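Local atomic coordinates of methyltransferase-like protein (Saccharopolyspora spinosa, PDB entry 4PNE), a protein that catalyses, as a standalone enzyme, a [4+2] cycloaddition in spinosyn biosynthesis on a scaffold resembling S-adenosylmethionine-dependent methyltransferases. Residues P57-H61 with G102-P106; Q117-V123 with R143-V149; A164-L170 with I192-V198. One frame throughout, in Å; residues are numbered along the deposited sequence.

How the interactions relate
All three contacts touch the bound S-adenosyl-L-homocysteine, each at a different part. Interaction 1 takes the carboxylate and one ribose hydroxyl, interaction 2 the other ribose hydroxyl and the adenine, and interaction 3 the amino group. The centre of interaction 1 is about 12 Å from that of interaction 2, where Gly104 CA packs 3.7 Å from Phe146 CE1, and about 13 Å from that of interaction 3. There Gln168 OE1 lies 3.2 Å from His61 CB and Pro106 CB meets Met167 CE at 4.0 Å. Interactions 2 and 3 belong to one sheet, their centres about 15 Å apart, with strand 95-99 between them.

Interaction 1 (P57-H61 with G102-P106); sequences PCAIH and GTGQP. With SAH (S-adenosyl-L-homocysteine), chain C.
Gln105 lies over the peptide that joins Cys58 to Ala59, its CB 3.6 Å from Cys58 C. With CG anti to the backbone N (chi1 -173°) and a bend at chi2, the chain folds along the loop and brings OE1 within 3.4 Å of Ala59 CB; NE2 is held by Asp78 on helix 73-88. Ala59 CB also sits over one face of the His61 ring, toward its rim, while Pro106 CG meets the edge of that ring, 3.7 Å from CE1. The imidazole is gripped at both nitrogens. ND1 donates to OXT of S-adenosyl-L-homocysteine, a short and nearly straight bond of 2.6 Å that reaches the carboxylate in the plane of the ring, and NE2 is bonded to Ala77 O. The other carboxylate oxygen, O, accepts hydrogen bonds from Ile60 N at 2.9 Å and from a water. That same water donates to Cys58 O and accepts from Thr103 N, so it ties both segments to the ligand where no direct backbone bond joins them. Gly102 N adds a 3.0 Å bond to the ribose O3', and its bare CA leaves Ile60 CD1 room to come within 4.1 Å. The loop carrying Gly102 and Gly104, with Gly104 at the N-cap of helix 105-113, fits the glycine-rich GxGxxA loop of Rossmann-like methyltransferases, which here meets the ligand at the ribose O3' and, through the water, at its carboxylate.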
loop_
_atom_site.group_PDB
_atom_site.type_symbol
_atom_site.label_atom_id
_atom_site.label_comp_id
_atom_site.label_asym_id
_atom_site.label_seq_id
_atom_site.Cartn_x
_atom_site.Cartn_y
_atom_site.Cartn_z
ATOM N N PRO A 57 -4.434 -8.330 12.697
ATOM C CA PRO A 57 -3.753 -7.981 11.453
ATOM C C PRO A 57 -4.708 -7.208 10.573
ATOM O O PRO A 57 -5.851 -7.614 10.458
ATOM C CB PRO A 57 -3.396 -9.338 10.851
ATOM C CG PRO A 57 -3.250 -10.239 12.067
ATOM C CD PRO A 57 -4.351 -9.771 12.991
ATOM N N CYS A 58 -4.247 -6.108 9.991
ATOM C CA CYS A 58 -5.111 -5.128 9.352
ATOM C C CYS A 58 -4.583 -4.640 8.013
ATOM O O CYS A 58 -3.391 -4.761 7.702
ATOM C CB CYS A 58 -5.286 -3.905 10.259
ATOM S SG CYS A 58 -3.737 -2.988 10.566
ATOM N N ALA A 59 -5.476 -4.047 7.240
ATOM C CA ALA A 59 -5.077 -3.210 6.107
ATOM C C ALA A 59 -4.217 -2.038 6.587
ATOM O O ALA A 59 -4.519 -1.406 7.588
ATOM C CB ALA A 59 -6.311 -2.692 5.368
ATOM N N ILE A 60 -3.134 -1.740 5.882
ATOM C CA ILE A 60 -2.313 -0.587 6.157
ATOM C C ILE A 60 -2.417 0.368 4.967
ATOM O O ILE A 60 -1.442 0.731 4.318
ATOM C CB ILE A 60 -0.869 -0.981 6.418
ATOM C CG1 ILE A 60 -0.809 -2.230 7.316
ATOM C CG2 ILE A 60 -0.124 0.195 7.060
ATOM C CD1 ILE A 60 0.611 -2.788 7.526
ATOM N N HIS A 61 -3.644 0.768 4.697
ATOM C CA HIS A 61 -3.906 1.789 3.691
ATOM C C HIS A 61 -5.163 2.565 4.105
ATOM O O HIS A 61 -5.914 2.134 4.992
ATOM C CB HIS A 61 -4.023 1.156 2.293
ATOM C CG HIS A 61 -5.157 0.187 2.129
ATOM N ND1 HIS A 61 -4.934 -1.138 1.813
ATOM C CD2 HIS A 61 -6.502 0.333 2.209
ATOM C CE1 HIS A 61 -6.096 -1.764 1.712
ATOM N NE2 HIS A 61 -7.064 -0.893 1.942
ATOM N N GLY A 102 2.046 -5.650 3.173
ATOM C CA GLY A 102 1.700 -5.431 4.573
ATOM C C GLY A 102 1.551 -6.769 5.294
ATOM O O GLY A 102 2.331 -7.709 5.044
ATOM N N THR A 103 0.532 -6.874 6.142
ATOM C CA THR A 103 0.296 -8.129 6.865
ATOM C C THR A 103 -0.484 -9.135 6.022
ATOM O O THR A 103 -0.939 -10.180 6.522
ATOM C CB THR A 103 -0.460 -7.873 8.172
ATOM O OG1 THR A 103 -1.748 -7.356 7.859
ATOM C CG2 THR A 103 0.272 -6.871 9.017
ATOM N N GLY A 104 -0.721 -8.793 4.751
ATOM C CA GLY A 104 -1.464 -9.656 3.856
ATOM C C GLY A 104 -2.978 -9.567 3.964
ATOM O O GLY A 104 -3.695 -10.348 3.326
ATOM N N GLN A 105 -3.507 -8.640 4.774
ATOM C CA GLN A 105 -4.946 -8.636 4.963
ATOM C C GLN A 105 -5.720 -8.368 3.641
ATOM O O GLN A 105 -6.706 -9.048 3.374
ATOM C CB GLN A 105 -5.316 -7.626 6.070
ATOM C CG GLN A 105 -6.763 -7.624 6.500
ATOM C CD GLN A 105 -7.648 -6.743 5.601
ATOM O OE1 GLN A 105 -7.156 -5.983 4.783
ATOM N NE2 GLN A 105 -8.956 -6.830 5.787
ATOM N N PRO A 106 -5.303 -7.390 2.818
ATOM C CA PRO A 106 -6.004 -7.165 1.566
ATOM C C PRO A 106 -5.879 -8.361 0.605
ATOM O O PRO A 106 -6.856 -8.718 -0.041
ATOM C CB PRO A 106 -5.310 -5.913 1.017
ATOM C CG PRO A 106 -4.807 -5.199 2.219
ATOM C CD PRO A 106 -4.302 -6.344 3.062
HETATM N N SAH C . -0.318 -2.962 0.571
HETATM C CA SAH C . -0.464 -3.188 2.012
HETATM C CB SAH C . 0.601 -2.504 2.866
HETATM C CG SAH C . 0.955 -1.068 2.567
HETATM S SD SAH C . 2.087 -0.420 3.805
HETATM C C SAH C . -1.836 -2.752 2.446
HETATM O O SAH C . -2.271 -3.121 3.522
HETATM O OXT SAH C . -2.541 -2.103 1.668
HETATM C "C5'" SAH C . 3.579 -0.412 2.779
HETATM C "C4'" SAH C . 4.135 -1.798 2.489
HETATM O "O4'" SAH C . 5.155 -1.705 1.503
HETATM C "C3'" SAH C . 4.785 -2.473 3.684
HETATM O "O3'" SAH C . 4.300 -3.803 3.691
HETATM C "C2'" SAH C . 6.273 -2.397 3.382
HETATM O "O2'" SAH C . 7.105 -3.391 3.979
HETATM C "C1'" SAH C . 6.262 -2.491 1.858
HETATM N N9 SAH C . 7.519 -2.018 1.248
HETATM C C8 SAH C . 8.221 -0.875 1.451
HETATM N N7 SAH C . 9.346 -0.891 0.701
HETATM C C5 SAH C . 9.369 -2.058 0.028
HETATM C C6 SAH C . 10.270 -2.617 -0.855
HETATM N N6 SAH C . 11.370 -1.978 -1.222
HETATM N N1 SAH C . 10.002 -3.825 -1.392
HETATM C C2 SAH C . 8.860 -4.521 -1.055
HETATM N N3 SAH C . 7.985 -4.000 -0.145
HETATM C C4 SAH C . 8.229 -2.770 0.361
HETATM O O HOH W 1 -1.783 -5.301 5.389
#

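Interaction 2 (Q117-V123 with R143-V149); sequences QITGITV and RVDFSCV. With SAH (S-adenosyl-L-homocysteine), chain C.
Thr122 OG1 is gripped by three groups: it accepts the ribose O2' hydroxyl of S-adenosyl-L-homocysteine at 2.8 Å and is also hydrogen-bonded to Ser124 N and Gln127 OE1. OG1 stands anti to the backbone N (chi1 172°), which puts it on the ligand, while its CG2 methyl is turned toward Ser147 O. Thr122 ends the first strand of a beta-alpha-beta unit: strand 117-122 passes through helix 125-138 and returns as the parallel outermost strand 144-148. Six backbone bonds lace the pair together, and the one from Gly120 N to Asp145 O, 2.8 Å long, is almost perfectly straight at 177°. Gly120 has no side chain, and the Phe146 ring leans obliquely across it with CD1 4.0 Å from Gly120 CA. On this same face Ile118 CB packs 4.0 Å from Val144 CG1, and both side chains rest on Ala107 of helix 105-113. The opposite face carries Ile121, whose CG2 presses on Val149 CB at 3.6 Å as the two side chains cross at a slant. The last rung is less regular: Val149 N reaches Thr122 O from 39° above the carbonyl plane. Beyond that last bond the segments receive the adenine: Val123 CG1 lies 3.4 Å from its N1, and Val149 O comes to 3.3 Å from its C2.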
loop_
_atom_site.group_PDB
_atom_site.type_symbol
_atom_site.label_atom_id
_atom_site.label_comp_id
_atom_site.label_asym_id
_atom_site.label_seq_id
_atom_site.Cartn_x
_atom_site.Cartn_y
_atom_site.Cartn_z
ATOM N N GLN A 117 -3.906 -16.824 -7.763
ATOM C CA GLN A 117 -2.681 -17.018 -7.011
ATOM C C GLN A 117 -2.036 -15.655 -6.770
ATOM O O GLN A 117 -1.730 -14.927 -7.718
ATOM C CB GLN A 117 -1.722 -17.959 -7.738
ATOM C CG GLN A 117 -2.080 -19.446 -7.607
ATOM C CD GLN A 117 -3.102 -19.888 -8.642
ATOM O OE1 GLN A 117 -2.754 -20.189 -9.772
ATOM N NE2 GLN A 117 -4.372 -19.924 -8.255
ATOM N N ILE A 118 -1.900 -15.286 -5.496
ATOM C CA ILE A 118 -1.266 -14.042 -5.106
ATOM C C ILE A 118 0.068 -14.341 -4.471
ATOM O O ILE A 118 0.150 -15.155 -3.544
ATOM C CB ILE A 118 -2.117 -13.252 -4.130
ATOM C CG1 ILE A 118 -3.508 -12.997 -4.703
ATOM C CG2 ILE A 118 -1.432 -11.927 -3.838
ATOM C CD1 ILE A 118 -4.481 -12.297 -3.727
ATOM N N THR A 119 1.094 -13.702 -5.010
ATOM C CA THR A 119 2.431 -13.655 -4.450
ATOM C C THR A 119 2.532 -12.308 -3.746
ATOM O O THR A 119 2.580 -11.300 -4.412
ATOM C CB THR A 119 3.513 -13.785 -5.544
ATOM O OG1 THR A 119 3.352 -15.043 -6.247
ATOM C CG2 THR A 119 4.915 -13.699 -4.955
ATOM N N GLY A 120 2.595 -12.279 -2.413
ATOM C CA GLY A 120 2.726 -11.038 -1.661
ATOM C C GLY A 120 4.139 -10.832 -1.209
ATOM O O GLY A 120 4.714 -11.742 -0.617
ATOM N N ILE A 121 4.728 -9.680 -1.475
ATOM C CA ILE A 121 6.080 -9.395 -1.055
ATOM C C ILE A 121 6.148 -8.177 -0.143
ATOM O O ILE A 121 5.409 -7.214 -0.313
ATOM C CB ILE A 121 7.034 -9.182 -2.241
ATOM C CG1 ILE A 121 6.606 -8.003 -3.116
ATOM C CG2 ILE A 121 7.076 -10.434 -3.091
ATOM C CD1 ILE A 121 7.658 -7.596 -4.164
ATOM N N THR A 122 7.015 -8.262 0.855
ATOM C CA THR A 122 7.248 -7.160 1.759
ATOM C C THR A 122 8.698 -7.213 2.222
ATOM O O THR A 122 9.325 -8.253 2.124
ATOM C CB THR A 122 6.310 -7.201 2.955
ATOM O OG1 THR A 122 6.713 -6.189 3.894
ATOM C CG2 THR A 122 6.330 -8.580 3.625
ATOM N N VAL A 123 9.222 -6.115 2.732
ATOM C CA VAL A 123 10.595 -6.114 3.255
ATOM C C VAL A 123 10.640 -6.332 4.769
ATOM O O VAL A 123 11.713 -6.372 5.359
ATOM C CB VAL A 123 11.302 -4.815 2.879
ATOM C CG1 VAL A 123 11.627 -4.848 1.388
ATOM C CG2 VAL A 123 10.446 -3.572 3.215
ATOM N N ARG A 143 -3.899 -20.339 -2.225
ATOM C CA ARG A 143 -4.062 -19.189 -3.125
ATOM C C ARG A 143 -3.072 -18.075 -2.866
ATOM O O ARG A 143 -2.828 -17.268 -3.751
ATOM C CB ARG A 143 -5.465 -18.615 -3.032
ATOM C CG ARG A 143 -6.514 -19.505 -3.634
ATOM C CD ARG A 143 -7.907 -19.011 -3.391
ATOM N NE ARG A 143 -8.913 -19.898 -3.979
ATOM C CZ ARG A 143 -10.218 -19.690 -3.921
ATOM N NH1 ARG A 143 -10.704 -18.580 -3.332
ATOM N NH2 ARG A 143 -11.045 -20.544 -4.497
ATOM N N VAL A 144 -2.566 -17.934 -1.647
ATOM C CA VAL A 144 -1.720 -16.796 -1.335
ATOM C C VAL A 144 -0.466 -17.261 -0.638
ATOM O O VAL A 144 -0.546 -18.070 0.298
ATOM C CB VAL A 144 -2.474 -15.779 -0.433
ATOM C CG1 VAL A 144 -1.715 -14.477 -0.348
ATOM C CG2 VAL A 144 -3.881 -15.543 -0.959
ATOM N N ASP A 145 0.683 -16.764 -1.071
ATOM C CA ASP A 145 1.915 -16.956 -0.315
ATOM C C ASP A 145 2.705 -15.648 -0.221
ATOM O O ASP A 145 2.558 -14.708 -1.018
ATOM C CB ASP A 145 2.778 -18.049 -0.922
ATOM C CG ASP A 145 3.456 -17.608 -2.156
ATOM O OD1 ASP A 145 2.751 -17.099 -3.049
ATOM O OD2 ASP A 145 4.692 -17.764 -2.236
ATOM N N PHE A 146 3.536 -15.591 0.802
ATOM C CA PHE A 146 4.222 -14.388 1.191
ATOM C C PHE A 146 5.696 -14.618 1.323
ATOM O O PHE A 146 6.113 -15.658 1.836
ATOM C CB PHE A 146 3.660 -13.896 2.514
ATOM C CG PHE A 146 2.208 -13.612 2.462
ATOM C CD1 PHE A 146 1.738 -12.434 1.914
ATOM C CD2 PHE A 146 1.279 -14.532 2.927
ATOM C CE1 PHE A 146 0.401 -12.174 1.847
ATOM C CE2 PHE A 146 -0.064 -14.257 2.856
ATOM C CZ PHE A 146 -0.501 -13.072 2.319
ATOM N N SER A 147 6.473 -13.631 0.884
ATOM C CA SER A 147 7.911 -13.669 0.969
ATOM C C SER A 147 8.551 -12.327 1.230
ATOM O O SER A 147 7.967 -11.263 0.942
ATOM C CB SER A 147 8.508 -14.266 -0.308
ATOM O OG SER A 147 8.095 -13.550 -1.436
ATOM N N CYS A 148 9.762 -12.383 1.762
ATOM C CA CYS A 148 10.554 -11.199 2.028
ATOM C C CYS A 148 11.402 -10.890 0.813
ATOM O O CYS A 148 12.465 -11.480 0.628
ATOM C CB CYS A 148 11.451 -11.399 3.246
ATOM S SG CYS A 148 12.186 -9.869 3.856
ATOM N N VAL A 149 10.921 -9.933 0.028
ATOM C CA VAL A 149 11.453 -9.607 -1.280
ATOM C C VAL A 149 11.431 -8.092 -1.436
ATOM O O VAL A 149 10.440 -7.441 -1.097
ATOM C CB VAL A 149 10.623 -10.273 -2.408
ATOM C CG1 VAL A 149 11.008 -9.750 -3.790
ATOM C CG2 VAL A 149 10.757 -11.771 -2.360
HETATM N N SAH C . -0.318 -2.962 0.571
HETATM C CA SAH C . -0.464 -3.188 2.012
HETATM C CB SAH C . 0.601 -2.504 2.866
HETATM C CG SAH C . 0.955 -1.068 2.567
HETATM S SD SAH C . 2.087 -0.420 3.805
HETATM C C SAH C . -1.836 -2.752 2.446
HETATM O O SAH C . -2.271 -3.121 3.522
HETATM O OXT SAH C . -2.541 -2.103 1.668
HETATM C "C5'" SAH C . 3.579 -0.412 2.779
HETATM C "C4'" SAH C . 4.135 -1.798 2.489
HETATM O "O4'" SAH C . 5.155 -1.705 1.503
HETATM C "C3'" SAH C . 4.785 -2.473 3.684
HETATM O "O3'" SAH C . 4.300 -3.803 3.691
HETATM C "C2'" SAH C . 6.273 -2.397 3.382
HETATM O "O2'" SAH C . 7.105 -3.391 3.979
HETATM C "C1'" SAH C . 6.262 -2.491 1.858
HETATM N N9 SAH C . 7.519 -2.018 1.248
HETATM C C8 SAH C . 8.221 -0.875 1.451
HETATM N N7 SAH C . 9.346 -0.891 0.701
HETATM C C5 SAH C . 9.369 -2.058 0.028
HETATM C C6 SAH C . 10.270 -2.617 -0.855
HETATM N N6 SAH C . 11.370 -1.978 -1.222
HETATM N N1 SAH C . 10.002 -3.825 -1.392
HETATM C C2 SAH C . 8.860 -4.521 -1.055
HETATM N N3 SAH C . 7.985 -4.000 -0.145
HETATM C C4 SAH C . 8.229 -2.770 0.361
#

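Interaction 3 (A164-L170 with I192-V198); sequences AWAMQSL and ILGVTEV. With SAH (S-adenosyl-L-homocysteine), chain C.
Leu193 CD1 wedges against Ala164 CB at 3.8 Å and reaches on to Ala166, and Leu170 CD1 crosses Val195 at about a right angle, 4.1 Å from CG1. On this close-packed face, covered by Ile180 and Ile183 of helix 176-186, the small alanines leave room for the branched neighbours. On the other face Met167 and Thr196 run side by side, with Met167 CB 3.6 Å from Thr196 OG1; the bent methionine lays CE over the Trp165 ring. Strands 161-167 and 191-200 are adjacent parallel strands of the Rossmann-like sheet, linked through helix 176-186. Their regular ladder stops at Gln168, whose N bonds to Thr196 O from 40° above the carbonyl plane. Past it the packing is looser and two bound waters fill in. Gln168 CG still touches Glu197 OE2 at 3.6 Å, yet the amide and carboxylate planes stand 66° apart, and a water accepting from Gln168 NE2 and donating to OE2 spans them; Gln168 OE1 bonds to Tyr292 OH, which also bonds Thr196 OG1. A second water accepts a hydrogen bond from Leu170 N at 2.9 Å beside Ala166 O and Glu197 OE1. Next to these waters, Met167 O accepts one from the amino group of S-adenosyl-L-homocysteine at 2.9 Å.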
loop_
_atom_site.group_PDB
_atom_site.type_symbol
_atom_site.label_atom_id
_atom_site.label_comp_id
_atom_site.label_asym_id
_atom_site.label_seq_id
_atom_site.Cartn_x
_atom_site.Cartn_y
_atom_site.Cartn_z
ATOM N N ALA A 164 -0.713 -6.824 -10.888
ATOM C CA ALA A 164 0.003 -6.407 -9.712
ATOM C C ALA A 164 -0.750 -5.336 -8.962
ATOM O O ALA A 164 -1.491 -4.569 -9.566
ATOM C CB ALA A 164 1.357 -5.886 -10.110
ATOM N N TRP A 165 -0.512 -5.259 -7.656
ATOM C CA TRP A 165 -0.939 -4.155 -6.805
ATOM C C TRP A 165 0.287 -3.411 -6.248
ATOM O O TRP A 165 1.273 -4.026 -5.891
ATOM C CB TRP A 165 -1.749 -4.627 -5.618
ATOM C CG TRP A 165 -2.985 -5.333 -5.899
ATOM C CD1 TRP A 165 -3.724 -5.268 -7.047
ATOM C CD2 TRP A 165 -3.650 -6.261 -5.040
ATOM N NE1 TRP A 165 -4.839 -6.059 -6.928
ATOM C CE2 TRP A 165 -4.810 -6.680 -5.704
ATOM C CE3 TRP A 165 -3.400 -6.741 -3.743
ATOM C CZ2 TRP A 165 -5.686 -7.601 -5.153
ATOM C CZ3 TRP A 165 -4.284 -7.626 -3.186
ATOM C CH2 TRP A 165 -5.411 -8.050 -3.876
ATOM N N ALA A 166 0.166 -2.094 -6.058
ATOM C CA ALA A 166 1.066 -1.370 -5.170
ATOM C C ALA A 166 0.184 -0.400 -4.411
ATOM O O ALA A 166 -0.015 0.734 -4.847
ATOM C CB ALA A 166 2.180 -0.655 -5.914
ATOM N N MET A 167 -0.394 -0.902 -3.322
ATOM C CA MET A 167 -1.276 -0.131 -2.465
ATOM C C MET A 167 -0.454 0.479 -1.362
ATOM O O MET A 167 -0.096 -0.208 -0.420
ATOM C CB MET A 167 -2.397 -1.015 -1.929
ATOM C CG MET A 167 -3.508 -1.300 -2.913
ATOM S SD MET A 167 -4.989 -2.064 -2.149
ATOM C CE MET A 167 -4.427 -3.741 -2.284
ATOM N N GLN A 168 -0.103 1.752 -1.578
ATOM C CA GLN A 168 0.707 2.590 -0.696
ATOM C C GLN A 168 2.081 1.989 -0.375
ATOM O O GLN A 168 2.546 1.990 0.770
ATOM C CB GLN A 168 -0.053 2.925 0.590
ATOM C CG GLN A 168 -1.092 3.966 0.395
ATOM C CD GLN A 168 -1.902 4.222 1.655
ATOM O OE1 GLN A 168 -3.127 4.125 1.636
ATOM N NE2 GLN A 168 -1.221 4.463 2.762
ATOM N N SER A 169 2.729 1.441 -1.394
ATOM C CA SER A 169 4.082 0.917 -1.217
ATOM C C SER A 169 5.162 1.660 -2.016
ATOM O O SER A 169 6.284 1.778 -1.546
ATOM C CB SER A 169 4.109 -0.564 -1.558
ATOM O OG SER A 169 3.750 -0.740 -2.902
ATOM N N LEU A 170 4.851 2.182 -3.205
ATOM C CA LEU A 170 5.905 2.752 -4.045
ATOM C C LEU A 170 6.596 3.944 -3.400
ATOM O O LEU A 170 7.801 4.119 -3.542
ATOM C CB LEU A 170 5.328 3.172 -5.410
ATOM C CG LEU A 170 4.838 2.041 -6.311
ATOM C CD1 LEU A 170 4.234 2.579 -7.568
ATOM C CD2 LEU A 170 5.995 1.119 -6.647
ATOM N N ILE A 192 -1.964 -5.822 -15.844
ATOM C CA ILE A 192 -2.481 -4.641 -15.186
ATOM C C ILE A 192 -1.853 -4.349 -13.831
ATOM O O ILE A 192 -1.704 -5.257 -13.015
ATOM C CB ILE A 192 -3.975 -4.785 -14.960
ATOM C CG1 ILE A 192 -4.684 -5.215 -16.237
ATOM C CG2 ILE A 192 -4.542 -3.482 -14.405
ATOM C CD1 ILE A 192 -4.760 -4.154 -17.292
ATOM N N LEU A 193 -1.475 -3.091 -13.607
ATOM C CA LEU A 193 -0.982 -2.632 -12.308
ATOM C C LEU A 193 -1.965 -1.666 -11.697
ATOM O O LEU A 193 -2.336 -0.679 -12.331
ATOM C CB LEU A 193 0.381 -1.943 -12.428
ATOM C CG LEU A 193 0.917 -1.168 -11.216
ATOM C CD1 LEU A 193 1.219 -2.103 -10.040
ATOM C CD2 LEU A 193 2.164 -0.342 -11.624
ATOM N N GLY A 194 -2.373 -1.926 -10.468
ATOM C CA GLY A 194 -3.186 -0.986 -9.727
ATOM C C GLY A 194 -2.378 -0.379 -8.616
ATOM O O GLY A 194 -1.814 -1.119 -7.815
ATOM N N VAL A 195 -2.328 0.945 -8.576
ATOM C CA VAL A 195 -1.581 1.711 -7.597
ATOM C C VAL A 195 -2.477 2.614 -6.776
ATOM O O VAL A 195 -3.315 3.326 -7.335
ATOM C CB VAL A 195 -0.521 2.602 -8.285
ATOM C CG1 VAL A 195 0.216 3.547 -7.316
ATOM C CG2 VAL A 195 0.438 1.766 -9.150
ATOM N N THR A 196 -2.306 2.611 -5.453
ATOM C CA THR A 196 -2.909 3.657 -4.649
ATOM C C THR A 196 -1.856 4.354 -3.856
ATOM O O THR A 196 -0.813 3.778 -3.484
ATOM C CB THR A 196 -4.026 3.159 -3.742
ATOM O OG1 THR A 196 -3.497 2.379 -2.667
ATOM C CG2 THR A 196 -5.037 2.329 -4.517
ATOM N N GLU A 197 -2.112 5.632 -3.595
ATOM C CA GLU A 197 -1.130 6.365 -2.855
ATOM C C GLU A 197 -1.723 7.591 -2.204
ATOM O O GLU A 197 -2.681 8.217 -2.722
ATOM C CB GLU A 197 0.029 6.740 -3.764
ATOM C CG GLU A 197 1.287 7.074 -3.039
ATOM C CD GLU A 197 1.686 6.024 -1.999
ATOM O OE1 GLU A 197 2.340 5.036 -2.422
ATOM O OE2 GLU A 197 1.376 6.240 -0.811
ATOM N N VAL A 198 -1.155 7.912 -1.047
ATOM C CA VAL A 198 -1.293 9.222 -0.413
ATOM C C VAL A 198 -0.426 10.229 -1.146
ATOM O O VAL A 198 0.778 10.016 -1.284
ATOM C CB VAL A 198 -0.892 9.170 1.090
ATOM C CG1 VAL A 198 -0.969 10.532 1.744
ATOM C CG2 VAL A 198 -1.764 8.157 1.844
HETATM N N SAH C . -0.318 -2.962 0.571
HETATM C CA SAH C . -0.464 -3.188 2.012
HETATM C CB SAH C . 0.601 -2.504 2.866
HETATM C CG SAH C . 0.955 -1.068 2.567
HETATM S SD SAH C . 2.087 -0.420 3.805
HETATM C C SAH C . -1.836 -2.752 2.446
HETATM O O SAH C . -2.271 -3.121 3.522
HETATM O OXT SAH C . -2.541 -2.103 1.668
HETATM C "C5'" SAH C . 3.579 -0.412 2.779
HETATM C "C4'" SAH C . 4.135 -1.798 2.489
HETATM O "O4'" SAH C . 5.155 -1.705 1.503
HETATM C "C3'" SAH C . 4.785 -2.473 3.684
HETATM O "O3'" SAH C . 4.300 -3.803 3.691
HETATM C "C2'" SAH C . 6.273 -2.397 3.382
HETATM O "O2'" SAH C . 7.105 -3.391 3.979
HETATM C "C1'" SAH C . 6.262 -2.491 1.858
HETATM N N9 SAH C . 7.519 -2.018 1.248
HETATM C C8 SAH C . 8.221 -0.875 1.451
HETATM N N7 SAH C . 9.346 -0.891 0.701
HETATM C C5 SAH C . 9.369 -2.058 0.028
HETATM C C6 SAH C . 10.270 -2.617 -0.855
HETATM N N6 SAH C . 11.370 -1.978 -1.222
HETATM N N1 SAH C . 10.002 -3.825 -1.392
HETATM C C2 SAH C . 8.860 -4.521 -1.055
HETATM N N3 SAH C . 7.985 -4.000 -0.145
HETATM C C4 SAH C . 8.229 -2.770 0.361
HETATM O O HOH W 2 2.150 2.507 -4.136
HETATM O O HOH W 3 1.412 5.705 2.284
#